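Local atomic coordinates of phytoene synthase (Enterococcus hirae, PDB entry 5IYS), a protein that probably joins two molecules of farnesyl diphosphate head to head in a magnesium-dependent reaction, as squalene and dehydrosqualene synthases do. Residues Tyr46-Phe51 / Ala104-Met109; Cys52-Asp57 / Arg69-Gln74; Lys14-Cys19 / Ser93-Asn98. All blocks are in the same frame, centred on the assembly; numbering follows the deposited sequence.

Contact 1: residues Tyr46-Phe51 / Ala104-Met109. With FPS (S-[(2E,6E)-3,7,11-trimethyldodeca-2,6,10-trienyl] trihydrogen thiodiphosphate), chain H; FPS (S-[(2E,6E)-3,7,11-trimethyldodeca-2,6,10-trienyl] trihydrogen thiodiphosphate), chain G.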
loop_
_atom_site.group_PDB
_atom_site.type_symbol
_atom_site.label_atom_id
_atom_site.label_comp_id
_atom_site.label_asym_id
_atom_site.label_seq_id
_atom_site.Cartn_x
_atom_site.Cartn_y
_atom_site.Cartn_z
ATOM N N TYR A 46 -2.704 -5.716 11.117
ATOM C CA TYR A 46 -1.382 -5.303 11.599
ATOM C C TYR A 46 -0.325 -6.372 11.331
ATOM O O TYR A 46 0.829 -6.045 11.102
ATOM C CB TYR A 46 -1.468 -4.985 13.105
ATOM C CG TYR A 46 -2.537 -3.979 13.499
ATOM C CD1 TYR A 46 -2.979 -3.005 12.618
ATOM C CD2 TYR A 46 -3.001 -3.927 14.821
ATOM C CE1 TYR A 46 -3.994 -2.073 13.006
ATOM C CE2 TYR A 46 -3.924 -2.959 15.227
ATOM C CZ TYR A 46 -4.447 -2.076 14.311
ATOM O OH TYR A 46 -5.386 -1.170 14.758
ATOM N N ALA A 47 -0.668 -7.646 11.514
ATOM C CA ALA A 47 0.268 -8.713 11.201
ATOM C C ALA A 47 0.672 -8.647 9.730
ATOM O O ALA A 47 1.822 -8.923 9.389
ATOM C CB ALA A 47 -0.361 -10.105 11.536
ATOM N N VAL A 48 -0.309 -8.462 8.847
ATOM C CA VAL A 48 -0.014 -8.401 7.411
ATOM C C VAL A 48 0.834 -7.181 7.084
ATOM O O VAL A 48 1.817 -7.299 6.359
ATOM C CB VAL A 48 -1.329 -8.263 6.573
ATOM C CG1 VAL A 48 -0.983 -7.950 5.103
ATOM C CG2 VAL A 48 -2.088 -9.570 6.668
ATOM N N TYR A 49 0.548 -6.064 7.746
ATOM C CA TYR A 49 1.372 -4.864 7.626
ATOM C C TYR A 49 2.832 -5.147 8.005
ATOM O O TYR A 49 3.766 -4.763 7.281
ATOM C CB TYR A 49 0.848 -3.749 8.543
ATOM C CG TYR A 49 1.643 -2.472 8.380
ATOM C CD1 TYR A 49 2.826 -2.269 9.104
ATOM C CD2 TYR A 49 1.333 -1.581 7.355
ATOM C CE1 TYR A 49 3.638 -1.164 8.824
ATOM C CE2 TYR A 49 2.122 -0.476 7.091
ATOM C CZ TYR A 49 3.277 -0.283 7.831
ATOM O OH TYR A 49 4.089 0.806 7.557
ATOM N N ALA A 50 3.009 -5.811 9.143
ATOM C CA ALA A 50 4.345 -6.192 9.617
ATOM C C ALA A 50 5.136 -7.003 8.585
ATOM O O ALA A 50 6.349 -6.845 8.460
ATOM C CB ALA A 50 4.233 -6.975 10.937
ATOM N N PHE A 51 4.508 -8.012 8.004
ATOM C CA PHE A 51 5.167 -8.804 6.971
ATOM C C PHE A 51 5.582 -7.897 5.813
ATOM O O PHE A 51 6.753 -7.908 5.404
ATOM C CB PHE A 51 4.262 -9.928 6.480
ATOM C CG PHE A 51 4.744 -10.566 5.199
ATOM C CD1 PHE A 51 4.429 -9.989 3.974
ATOM C CD2 PHE A 51 5.558 -11.697 5.232
ATOM C CE1 PHE A 51 4.866 -10.569 2.769
ATOM C CE2 PHE A 51 6.002 -12.299 4.033
ATOM C CZ PHE A 51 5.687 -11.697 2.810
ATOM N N ALA A 104 -0.308 -16.894 -2.051
ATOM C CA ALA A 104 0.146 -16.392 -3.350
ATOM C C ALA A 104 0.490 -14.905 -3.403
ATOM O O ALA A 104 1.542 -14.558 -3.919
ATOM C CB ALA A 104 -0.859 -16.751 -4.493
ATOM N N PRO A 105 -0.332 -14.030 -2.778
ATOM C CA PRO A 105 0.023 -12.619 -2.908
ATOM C C PRO A 105 1.212 -12.265 -2.020
ATOM O O PRO A 105 1.932 -11.299 -2.305
ATOM C CB PRO A 105 -1.241 -11.851 -2.497
ATOM C CG PRO A 105 -2.168 -12.868 -1.853
ATOM C CD PRO A 105 -1.693 -14.259 -2.265
ATOM N N PHE A 106 1.471 -13.076 -1.005
ATOM C CA PHE A 106 2.642 -12.832 -0.143
ATOM C C PHE A 106 3.913 -13.109 -0.949
ATOM O O PHE A 106 4.900 -12.375 -0.846
ATOM C CB PHE A 106 2.602 -13.726 1.118
ATOM C CG PHE A 106 1.527 -13.329 2.101
ATOM C CD1 PHE A 106 0.210 -13.720 1.909
ATOM C CD2 PHE A 106 1.832 -12.501 3.170
ATOM C CE1 PHE A 106 -0.799 -13.288 2.785
ATOM C CE2 PHE A 106 0.856 -12.127 4.070
ATOM C CZ PHE A 106 -0.473 -12.490 3.850
ATOM N N PHE A 107 3.858 -14.142 -1.792
ATOM C CA PHE A 107 4.975 -14.492 -2.662
ATOM C C PHE A 107 5.155 -13.369 -3.697
ATOM O O PHE A 107 6.266 -12.932 -3.971
ATOM C CB PHE A 107 4.634 -15.815 -3.374
ATOM C CG PHE A 107 4.967 -17.050 -2.590
ATOM C CD1 PHE A 107 6.298 -17.409 -2.363
ATOM C CD2 PHE A 107 3.963 -17.887 -2.134
ATOM C CE1 PHE A 107 6.610 -18.574 -1.656
ATOM C CE2 PHE A 107 4.261 -19.092 -1.508
ATOM C CZ PHE A 107 5.583 -19.415 -1.227
ATOM N N ASP A 108 4.048 -12.888 -4.258
ATOM C CA ASP A 108 4.077 -11.762 -5.193
ATOM C C ASP A 108 4.766 -10.512 -4.618
ATOM O O ASP A 108 5.483 -9.825 -5.331
ATOM C CB ASP A 108 2.660 -11.425 -5.712
ATOM C CG ASP A 108 2.088 -12.500 -6.631
ATOM O OD1 ASP A 108 2.894 -13.320 -7.136
ATOM O OD2 ASP A 108 0.848 -12.512 -6.904
ATOM N N MET A 109 4.426 -10.120 -3.392
ATOM C CA MET A 109 5.126 -9.040 -2.706
ATOM C C MET A 109 6.654 -9.242 -2.680
ATOM O O MET A 109 7.404 -8.315 -2.983
ATOM C CB MET A 109 4.564 -8.881 -1.278
ATOM C CG MET A 109 5.303 -7.894 -0.339
ATOM S SD MET A 109 5.366 -6.227 -1.016
ATOM C CE MET A 109 3.769 -5.529 -0.552
HETATM C C1 FPS H . 5.357 1.566 0.523
HETATM S S1 FPS H . 5.683 2.207 -1.090
HETATM C C2 FPS H . 5.700 0.097 0.556
HETATM C C3 FPS H . 5.007 -0.870 -0.071
HETATM C C4 FPS H . 3.840 -0.599 -0.983
HETATM C C5 FPS H . 5.468 -2.298 0.118
HETATM C C6 FPS H . 5.101 -2.830 1.503
HETATM C C7 FPS H . 3.652 -2.519 1.837
HETATM C C8 FPS H . 3.306 -2.001 3.025
HETATM C C10 FPS H . 1.846 -1.673 3.231
HETATM C C9 FPS H . 4.341 -1.671 4.067
HETATM C C11 FPS H . 1.063 -2.805 3.857
HETATM C C12 FPS H . -0.203 -2.114 4.346
HETATM C C13 FPS H . -1.231 -2.749 4.938
HETATM C C14 FPS H . -1.249 -4.225 5.197
HETATM C C15 FPS H . -2.421 -1.939 5.345
HETATM P PA FPS H . 7.588 2.881 -0.797
HETATM O O1A FPS H . 8.461 1.740 -0.427
HETATM O O2A FPS H . 8.116 3.529 -2.172
HETATM O O3A FPS H . 7.498 4.146 0.212
HETATM P PB FPS H . 7.999 4.246 1.721
HETATM O O1B FPS H . 9.083 5.289 1.701
HETATM O O2B FPS H . 8.562 2.952 2.267
HETATM O O3B FPS H . 6.798 4.660 2.545
HETATM C C1 FPS G . 1.996 2.718 1.735
HETATM S S1 FPS G . 2.689 1.839 3.084
HETATM C C2 FPS G . 1.095 1.677 1.095
HETATM C C3 FPS G . 0.877 1.568 -0.227
HETATM C C4 FPS G . 1.512 2.525 -1.192
HETATM C C5 FPS G . -0.040 0.497 -0.786
HETATM C C6 FPS G . -0.659 -0.433 0.256
HETATM C C7 FPS G . -1.820 -1.168 -0.385
HETATM C C8 FPS G . -2.945 -1.463 0.292
HETATM C C10 FPS G . -3.980 -2.307 -0.419
HETATM C C9 FPS G . -3.177 -1.054 1.727
HETATM C C11 FPS G . -5.322 -1.569 -0.408
HETATM C C12 FPS G . -6.431 -2.456 -0.950
HETATM C C13 FPS G . -7.243 -3.224 -0.188
HETATM C C14 FPS G . -8.332 -4.038 -0.839
HETATM C C15 FPS G . -7.122 -3.273 1.313
HETATM P PA FPS G . 3.436 3.118 4.522
HETATM O O1A FPS G . 3.429 2.495 5.847
HETATM O O2A FPS G . 4.988 3.211 4.072
HETATM O O3A FPS G . 2.878 4.613 4.479
HETATM P PB FPS G . 3.660 5.632 3.485
HETATM O O1B FPS G . 4.706 6.408 4.237
HETATM O O2B FPS G . 2.541 6.448 2.883
HETATM O O3B FPS G . 4.393 4.940 2.356
#
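The ring of Phe51 takes the edge of Phe106 on one of its faces, in an edge-to-face stack that joins two helices of the all-helical squalene/phytoene synthase fold, 39-60 and 104-116, beside the pocket of the bound farnesyl thiodiphosphates. The ring centroids are 5.1 Å apart and the planes stand at 72°. Phe106 presents its CD2 corner to that face of Phe51, displaced toward the rim, with CD2 reaching CE1 of Phe51 at 3.6 Å. Phe51 gets there by extending CG away from its own backbone N (chi1 166°), which carries the ring across to the neighbouring helix. The two segments run roughly the same way, at 31°, but their axes stay 12.2 Å apart, a gap that large side chains span.

Val48 brings CG2 to the edge of the Phe106 ring, while its other branch, CG1, turns to the ligand and lies 3.7 Å from C14, a terminal methyl of the farnesyl chain of FPS (chain H). Met109 divides its contacts in a similar way: CG rests 4.1 Å from CE1 of Phe51, and bends at chi2 and chi3 fold the thioether back so that CE meets C6 of the same farnesyl chain at 3.6 Å. The two helices thus share one apolar wall, which Met142 of helix 125-143 continues by touching both Val48 and Met109.

Tyr49 faces the ligands without touching helix 104-116. Its CD2 is 3.4 Å from C12 of FPS (chain H), near the far end of that tail. Its hydroxyl, which also receives a hydrogen bond from Arg53 NE, donates a very short one of 2.5 Å to O1A of FPS (chain G), and this oxygen lies close to the plane of the tyrosine ring.

Contact 2: residues Cys52-Asp57 / Arg69-Gln74. With MG (magnesium ion), chain E; MG (magnesium ion), chain F; FPS (S-[(2E,6E)-3,7,11-trimethyldodeca-2,6,10-trienyl] trihydrogen thiodiphosphate), chain H; FPS (S-[(2E,6E)-3,7,11-trimethyldodeca-2,6,10-trienyl] trihydrogen thiodiphosphate), chain G.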
loop_
_atom_site.group_PDB
_atom_site.type_symbol
_atom_site.label_atom_id
_atom_site.label_comp_id
_atom_site.label_asym_id
_atom_site.label_seq_id
_atom_site.Cartn_x
_atom_site.Cartn_y
_atom_site.Cartn_z
ATOM N N CYS A 52 4.663 -7.047 5.352
ATOM C CA CYS A 52 4.986 -6.147 4.229
ATOM C C CYS A 52 6.129 -5.174 4.561
ATOM O O CYS A 52 7.014 -4.884 3.736
ATOM C CB CYS A 52 3.745 -5.358 3.821
ATOM S SG CYS A 52 2.444 -6.393 3.090
ATOM N N ARG A 53 5.980 -4.504 5.695
ATOM C CA ARG A 53 6.974 -3.510 6.141
ATOM C C ARG A 53 8.357 -4.141 6.248
ATOM O O ARG A 53 9.354 -3.539 5.825
ATOM C CB ARG A 53 6.538 -2.912 7.490
ATOM C CG ARG A 53 7.337 -1.721 8.049
ATOM C CD ARG A 53 7.947 -0.760 7.022
ATOM N NE ARG A 53 6.982 0.155 6.414
ATOM C CZ ARG A 53 7.225 0.913 5.348
ATOM N NH1 ARG A 53 8.402 0.864 4.725
ATOM N NH2 ARG A 53 6.283 1.731 4.907
ATOM N N ARG A 54 8.420 -5.381 6.724
ATOM C CA ARG A 54 9.719 -6.061 6.862
ATOM C C ARG A 54 10.350 -6.349 5.506
ATOM O O ARG A 54 11.520 -6.003 5.271
ATOM C CB ARG A 54 9.612 -7.350 7.696
ATOM C CG ARG A 54 10.892 -8.180 7.637
ATOM C CD ARG A 54 10.787 -9.517 8.387
ATOM N NE ARG A 54 10.505 -9.326 9.804
ATOM C CZ ARG A 54 10.216 -10.315 10.646
ATOM N NH1 ARG A 54 10.263 -11.587 10.248
ATOM N NH2 ARG A 54 9.945 -10.019 11.907
ATOM N N ALA A 55 9.542 -6.830 4.556
ATOM C CA ALA A 55 10.048 -7.143 3.221
ATOM C C ALA A 55 10.554 -5.876 2.545
ATOM O O ALA A 55 11.555 -5.890 1.820
ATOM C CB ALA A 55 8.967 -7.793 2.364
ATOM N N ASP A 56 9.831 -4.784 2.732
ATOM C CA ASP A 56 10.148 -3.543 2.030
ATOM C C ASP A 56 11.364 -2.806 2.607
ATOM O O ASP A 56 12.109 -2.119 1.888
ATOM C CB ASP A 56 8.945 -2.612 2.054
ATOM C CG ASP A 56 9.221 -1.289 1.354
ATOM O OD1 ASP A 56 9.056 -1.198 0.111
ATOM O OD2 ASP A 56 9.581 -0.335 2.068
ATOM N N ASP A 57 11.502 -2.861 3.925
ATOM C CA ASP A 57 12.596 -2.161 4.588
ATOM C C ASP A 57 13.893 -2.878 4.251
ATOM O O ASP A 57 14.902 -2.240 3.931
ATOM C CB ASP A 57 12.383 -2.174 6.094
ATOM C CG ASP A 57 11.471 -1.064 6.544
ATOM O OD1 ASP A 57 11.111 -0.225 5.691
ATOM O OD2 ASP A 57 11.114 -1.045 7.740
ATOM N N ARG A 69 16.030 -13.017 0.952
ATOM C CA ARG A 69 16.076 -14.478 0.785
ATOM C C ARG A 69 15.626 -15.296 1.995
ATOM O O ARG A 69 14.990 -16.340 1.842
ATOM C CB ARG A 69 17.479 -14.943 0.367
ATOM C CG ARG A 69 17.757 -14.741 -1.123
ATOM C CD ARG A 69 19.070 -15.381 -1.580
ATOM N NE ARG A 69 20.252 -14.803 -0.945
ATOM C CZ ARG A 69 20.921 -13.749 -1.408
ATOM N NH1 ARG A 69 20.532 -13.138 -2.520
ATOM N NH2 ARG A 69 21.990 -13.307 -0.761
ATOM N N GLN A 70 16.115 -14.934 3.177
ATOM C CA GLN A 70 15.669 -15.587 4.399
ATOM C C GLN A 70 14.147 -15.484 4.567
ATOM O O GLN A 70 13.509 -16.388 5.101
ATOM C CB GLN A 70 16.303 -14.928 5.618
ATOM C CG GLN A 70 15.723 -15.522 6.893
ATOM C CD GLN A 70 16.234 -14.876 8.165
ATOM O OE1 GLN A 70 16.683 -13.725 8.160
ATOM N NE2 GLN A 70 16.124 -15.608 9.280
ATOM N N LEU A 71 13.618 -14.302 4.275
ATOM C CA LEU A 71 12.187 -14.041 4.379
ATOM C C LEU A 71 11.456 -14.946 3.390
ATOM O O LEU A 71 10.406 -15.499 3.708
ATOM C CB LEU A 71 11.884 -12.550 4.131
ATOM C CG LEU A 71 10.441 -12.087 4.312
ATOM C CD1 LEU A 71 9.976 -12.464 5.711
ATOM C CD2 LEU A 71 10.276 -10.584 4.114
ATOM N N GLU A 72 12.041 -15.153 2.216
ATOM C CA GLU A 72 11.406 -16.009 1.205
ATOM C C GLU A 72 11.405 -17.458 1.677
ATOM O O GLU A 72 10.469 -18.204 1.406
ATOM C CB GLU A 72 12.141 -15.937 -0.143
ATOM C CG GLU A 72 12.144 -14.569 -0.848
ATOM C CD GLU A 72 13.233 -14.419 -1.924
ATOM O OE1 GLU A 72 13.419 -15.354 -2.737
ATOM O OE2 GLU A 72 13.891 -13.351 -1.991
ATOM N N ARG A 73 12.457 -17.859 2.386
ATOM C CA ARG A 73 12.537 -19.229 2.866
ATOM C C ARG A 73 11.514 -19.487 3.961
ATOM O O ARG A 73 10.975 -20.587 4.055
ATOM C CB ARG A 73 13.930 -19.528 3.426
ATOM C CG ARG A 73 13.991 -20.866 4.162
ATOM C CD ARG A 73 15.404 -21.204 4.632
ATOM N NE ARG A 73 15.755 -20.576 5.908
ATOM C CZ ARG A 73 16.767 -19.724 6.078
ATOM N NH1 ARG A 73 17.518 -19.357 5.046
ATOM N NH2 ARG A 73 17.036 -19.238 7.282
ATOM N N GLN A 74 11.311 -18.495 4.824
ATOM C CA GLN A 74 10.285 -18.577 5.856
ATOM C C GLN A 74 8.876 -18.694 5.268
ATOM O O GLN A 74 8.060 -19.492 5.729
ATOM C CB GLN A 74 10.377 -17.350 6.746
ATOM C CG GLN A 74 11.621 -17.395 7.590
ATOM C CD GLN A 74 11.803 -16.132 8.379
ATOM O OE1 GLN A 74 11.335 -15.069 7.988
ATOM N NE2 GLN A 74 12.569 -16.223 9.465
HETATM MG MG MG E . 9.459 -0.033 -1.581
HETATM MG MG MG F . 10.047 1.643 1.159
HETATM C C1 FPS H . 5.357 1.566 0.523
HETATM S S1 FPS H . 5.683 2.207 -1.090
HETATM C C2 FPS H . 5.700 0.097 0.556
HETATM C C3 FPS H . 5.007 -0.870 -0.071
HETATM C C4 FPS H . 3.840 -0.599 -0.983
HETATM C C5 FPS H . 5.468 -2.298 0.118
HETATM C C6 FPS H . 5.101 -2.830 1.503
HETATM C C7 FPS H . 3.652 -2.519 1.837
HETATM C C8 FPS H . 3.306 -2.001 3.025
HETATM C C10 FPS H . 1.846 -1.673 3.231
HETATM C C9 FPS H . 4.341 -1.671 4.067
HETATM C C11 FPS H . 1.063 -2.805 3.857
HETATM C C12 FPS H . -0.203 -2.114 4.346
HETATM C C13 FPS H . -1.231 -2.749 4.938
HETATM C C14 FPS H . -1.249 -4.225 5.197
HETATM C C15 FPS H . -2.421 -1.939 5.345
HETATM P PA FPS H . 7.588 2.881 -0.797
HETATM O O1A FPS H . 8.461 1.740 -0.427
HETATM O O2A FPS H . 8.116 3.529 -2.172
HETATM O O3A FPS H . 7.498 4.146 0.212
HETATM P PB FPS H . 7.999 4.246 1.721
HETATM O O1B FPS H . 9.083 5.289 1.701
HETATM O O2B FPS H . 8.562 2.952 2.267
HETATM O O3B FPS H . 6.798 4.660 2.545
HETATM C C1 FPS G . 1.996 2.718 1.735
HETATM S S1 FPS G . 2.689 1.839 3.084
HETATM C C2 FPS G . 1.095 1.677 1.095
HETATM C C3 FPS G . 0.877 1.568 -0.227
HETATM C C4 FPS G . 1.512 2.525 -1.192
HETATM C C5 FPS G . -0.040 0.497 -0.786
HETATM C C6 FPS G . -0.659 -0.433 0.256
HETATM C C7 FPS G . -1.820 -1.168 -0.385
HETATM C C8 FPS G . -2.945 -1.463 0.292
HETATM C C10 FPS G . -3.980 -2.307 -0.419
HETATM C C9 FPS G . -3.177 -1.054 1.727
HETATM C C11 FPS G . -5.322 -1.569 -0.408
HETATM C C12 FPS G . -6.431 -2.456 -0.950
HETATM C C13 FPS G . -7.243 -3.224 -0.188
HETATM C C14 FPS G . -8.332 -4.038 -0.839
HETATM C C15 FPS G . -7.122 -3.273 1.313
HETATM P PA FPS G . 3.436 3.118 4.522
HETATM O O1A FPS G . 3.429 2.495 5.847
HETATM O O2A FPS G . 4.988 3.211 4.072
HETATM O O3A FPS G . 2.878 4.613 4.479
HETATM P PB FPS G . 3.660 5.632 3.485
HETATM O O1B FPS G . 4.706 6.408 4.237
HETATM O O2B FPS G . 2.541 6.448 2.883
HETATM O O3B FPS G . 4.393 4.940 2.356
HETATM O O HOH W 1 12.403 -12.760 8.519
HETATM O O HOH W 2 11.338 1.371 2.756
HETATM O O HOH W 3 10.060 1.516 -3.242
HETATM O O HOH W 4 7.408 -0.615 -2.515
HETATM O O HOH W 5 10.531 -1.711 -2.460
HETATM O O HOH W 6 11.056 3.679 0.714
#
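Leu71 packs its CD2 methyl onto Ala55, 3.5 Å from CB, where segment 69-74 runs roughly antiparallel to 52-57, their axes at 148°. A chi1 of -175° swings CG away from the backbone N and extends the side chain toward 52-57, and its other methyl, CD1, lies 4.1 Å from the aliphatic CD of Arg54. Leu110 of helix 104-116 touches both Ala55 and Leu71. One turn later, Gln74 takes up the polar end of Arg54 through a water: OE1 accepts from it at 2.6 Å, and NH1 of Arg54 donates to it weakly. Each of these two side chains has a stronger partner elsewhere, Asp86 for the arginine and Trp89 for the glutamine.

The other side of 52-57 faces the ligands. Asp56 bridges two magnesium ions, OD1 binding that of chain E at 2.1 Å and OD2 that of chain F at 2.2 Å, while O1A of FPS (chain H) is shared by both. Arg53 NH1 forms salt bridges with Asp56 and Asp57 and donates a nearly straight bond (168°) to O2B of the same diphosphate, at 3.2 Å, with that oxygen in the guanidinium plane. Asp60 is the other protein ligand of these ions. Asp56, Asp57 and Asp60 are consistent with the DDxxD motif through which trans-prenyltransferases hold a diphosphate by way of magnesium, here with Asp56 and Asp60 on the metal.

Contact 3: residues Lys14-Cys19 / Ser93-Asn98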
loop_
_atom_site.group_PDB
_atom_site.type_symbol
_atom_site.label_atom_id
_atom_site.label_comp_id
_atom_site.label_asym_id
_atom_site.label_seq_id
_atom_site.Cartn_x
_atom_site.Cartn_y
_atom_site.Cartn_z
ATOM N N LYS A 14 1.376 -11.157 22.680
ATOM C CA LYS A 14 2.625 -10.429 22.477
ATOM C C LYS A 14 3.027 -10.326 21.015
ATOM O O LYS A 14 3.621 -9.343 20.598
ATOM C CB LYS A 14 3.772 -11.045 23.273
ATOM C CG LYS A 14 3.703 -10.727 24.790
ATOM C CD LYS A 14 4.935 -11.285 25.517
ATOM C CE LYS A 14 4.584 -11.771 26.920
ATOM N NZ LYS A 14 4.377 -10.649 27.888
ATOM N N ASP A 15 2.819 -11.394 20.257
ATOM C CA ASP A 15 3.102 -11.333 18.828
ATOM C C ASP A 15 2.229 -10.308 18.103
ATOM O O ASP A 15 2.732 -9.542 17.288
ATOM C CB ASP A 15 3.011 -12.728 18.189
ATOM C CG ASP A 15 3.942 -13.724 18.874
ATOM O OD1 ASP A 15 5.059 -13.332 19.282
ATOM O OD2 ASP A 15 3.515 -14.862 19.126
ATOM N N PHE A 16 0.929 -10.290 18.390
ATOM C CA PHE A 16 0.061 -9.262 17.814
ATOM C C PHE A 16 0.430 -7.870 18.307
ATOM O O PHE A 16 0.447 -6.925 17.532
ATOM C CB PHE A 16 -1.407 -9.566 18.111
ATOM C CG PHE A 16 -1.988 -10.586 17.173
ATOM C CD1 PHE A 16 -2.017 -10.321 15.810
ATOM C CD2 PHE A 16 -2.302 -11.866 17.623
ATOM C CE1 PHE A 16 -2.549 -11.261 14.926
ATOM C CE2 PHE A 16 -2.744 -12.861 16.712
ATOM C CZ PHE A 16 -2.799 -12.571 15.362
ATOM N N ALA A 17 0.877 -7.770 19.559
ATOM C CA ALA A 17 1.362 -6.469 20.077
ATOM C C ALA A 17 2.606 -6.036 19.332
ATOM O O ALA A 17 2.746 -4.864 18.967
ATOM C CB ALA A 17 1.626 -6.512 21.590
ATOM N N TYR A 18 3.487 -6.990 19.046
ATOM C CA TYR A 18 4.667 -6.686 18.261
ATOM C C TYR A 18 4.303 -6.059 16.915
ATOM O O TYR A 18 4.874 -5.041 16.494
ATOM C CB TYR A 18 5.498 -7.950 18.073
ATOM C CG TYR A 18 6.657 -7.780 17.134
ATOM C CD1 TYR A 18 7.922 -7.446 17.615
ATOM C CD2 TYR A 18 6.509 -8.014 15.782
ATOM C CE1 TYR A 18 8.995 -7.323 16.755
ATOM C CE2 TYR A 18 7.574 -7.896 14.914
ATOM C CZ TYR A 18 8.815 -7.567 15.408
ATOM O OH TYR A 18 9.857 -7.448 14.513
ATOM N N CYS A 19 3.397 -6.722 16.194
ATOM C CA CYS A 19 2.887 -6.166 14.941
ATOM C C CYS A 19 2.163 -4.822 15.080
ATOM O O CYS A 19 2.366 -3.929 14.260
ATOM C CB CYS A 19 1.995 -7.196 14.224
ATOM S SG CYS A 19 2.807 -8.796 13.917
ATOM N N SER A 93 0.230 -17.023 11.343
ATOM C CA SER A 93 -0.365 -18.353 11.458
ATOM C C SER A 93 -1.769 -18.302 12.058
ATOM O O SER A 93 -2.675 -19.031 11.637
ATOM C CB SER A 93 0.508 -19.258 12.331
ATOM O OG SER A 93 0.054 -20.599 12.236
ATOM N N VAL A 94 -1.966 -17.492 13.092
ATOM C CA VAL A 94 -3.326 -17.295 13.621
ATOM C C VAL A 94 -4.330 -16.703 12.632
ATOM O O VAL A 94 -5.481 -17.160 12.513
ATOM C CB VAL A 94 -3.300 -16.405 14.898
ATOM C CG1 VAL A 94 -4.725 -16.109 15.355
ATOM C CG2 VAL A 94 -2.521 -17.076 16.005
ATOM N N VAL A 95 -3.878 -15.715 11.857
ATOM C CA VAL A 95 -4.731 -15.154 10.824
ATOM C C VAL A 95 -5.099 -16.207 9.775
ATOM O O VAL A 95 -6.268 -16.323 9.390
ATOM C CB VAL A 95 -4.086 -13.896 10.175
ATOM C CG1 VAL A 95 -5.058 -13.264 9.203
ATOM C CG2 VAL A 95 -3.698 -12.840 11.261
ATOM N N PHE A 96 -4.091 -16.928 9.283
ATOM C CA PHE A 96 -4.312 -18.008 8.311
ATOM C C PHE A 96 -5.168 -19.151 8.880
ATOM O O PHE A 96 -5.979 -19.734 8.150
ATOM C CB PHE A 96 -2.988 -18.601 7.816
ATOM C CG PHE A 96 -2.415 -17.906 6.592
ATOM C CD1 PHE A 96 -1.952 -16.604 6.685
ATOM C CD2 PHE A 96 -2.445 -18.522 5.334
ATOM C CE1 PHE A 96 -1.376 -15.951 5.596
ATOM C CE2 PHE A 96 -1.945 -17.846 4.184
ATOM C CZ PHE A 96 -1.410 -16.557 4.325
ATOM N N ASP A 97 -5.118 -19.372 10.189
ATOM C CA ASP A 97 -6.027 -20.331 10.831
ATOM C C ASP A 97 -7.481 -19.873 10.842
ATOM O O ASP A 97 -8.404 -20.719 10.908
ATOM C CB ASP A 97 -5.632 -20.599 12.283
ATOM C CG ASP A 97 -4.469 -21.563 12.419
ATOM O OD1 ASP A 97 -4.001 -22.142 11.408
ATOM O OD2 ASP A 97 -4.002 -21.718 13.568
ATOM N N ASN A 98 -7.665 -18.560 10.972
ATOM C CA ASN A 98 -8.983 -17.983 11.245
ATOM C C ASN A 98 -9.745 -17.525 10.010
ATOM O O ASN A 98 -10.950 -17.315 10.081
ATOM C CB ASN A 98 -8.882 -16.794 12.217
ATOM C CG ASN A 98 -8.541 -17.211 13.660
ATOM O OD1 ASN A 98 -8.565 -18.385 14.031
ATOM N ND2 ASN A 98 -8.163 -16.223 14.469
#
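Phe16 and Val94 supply most of the apolar contact, in which helix 13-26, near the N terminus, meets the last turns of helix 87-98. The phenylalanine leads with the far edge of its ring: CZ lies 3.9 Å from CB of Val94, and CE2 is 4.0 Å from CG1 of the same valine. Both valine atoms therefore lie along the CE2-CZ edge of the ring. The first side-chain bond of Val94 points toward 14-19, and its CG1 takes part in the contact together with CB.

Val95 adds a second and looser apolar touch, its CG2 standing 4.2 Å from CE1 of Phe16. Both valines lie near the ring plane, Val94 at CE2 and CZ and Val95 at CE1. The Phe16 side chain crosses both valines at a slant, and its ring end comes nearer to 93-98 than its CB does. The backbones stay well apart, the closest pair of CA atoms being Phe16 and Val94 at 9.7 Å.

Further neighbours extend the cluster. Phe9 of the short helix 8-11 stacks on Phe16 and also touches Val94, while Ala91 and Gln43 add contacts to Phe16 from helices 87-98 and 39-60.

A salt bridge between the same two helices lies outside the valine pair. The carboxylate of Asp15 forms it through OD1 with NH2 of Arg90, about one turn before Val94.

The contact proper is thus made by carbon atoms alone, all three residues being buried. Its cohesion should come from dispersion and the exclusion of water, with Asp15 and Arg90 adding a charged tie nearby.

From the N terminus, 14-19 comes first and pairs with 93-98, so contact 3 closes a loop that takes in all of helices 39-60 and 65-80. Contact 1 opens inside that loop, at 46-51, and closes beyond it, at 104-109; contacts 1 and 3 therefore cross. Contact 2, from 52-57 to 69-74, is nested within both. Helix 39-60 serves contacts 1 and 2 in successive turns, and Cys19 of contact 3 packs against its Ala47 and Ala50. Phe96 meets Phe106, while Met109 touches Cys52. Together the contacts tie the N-terminal helices to the magnesium- and diphosphate-binding side of the fold.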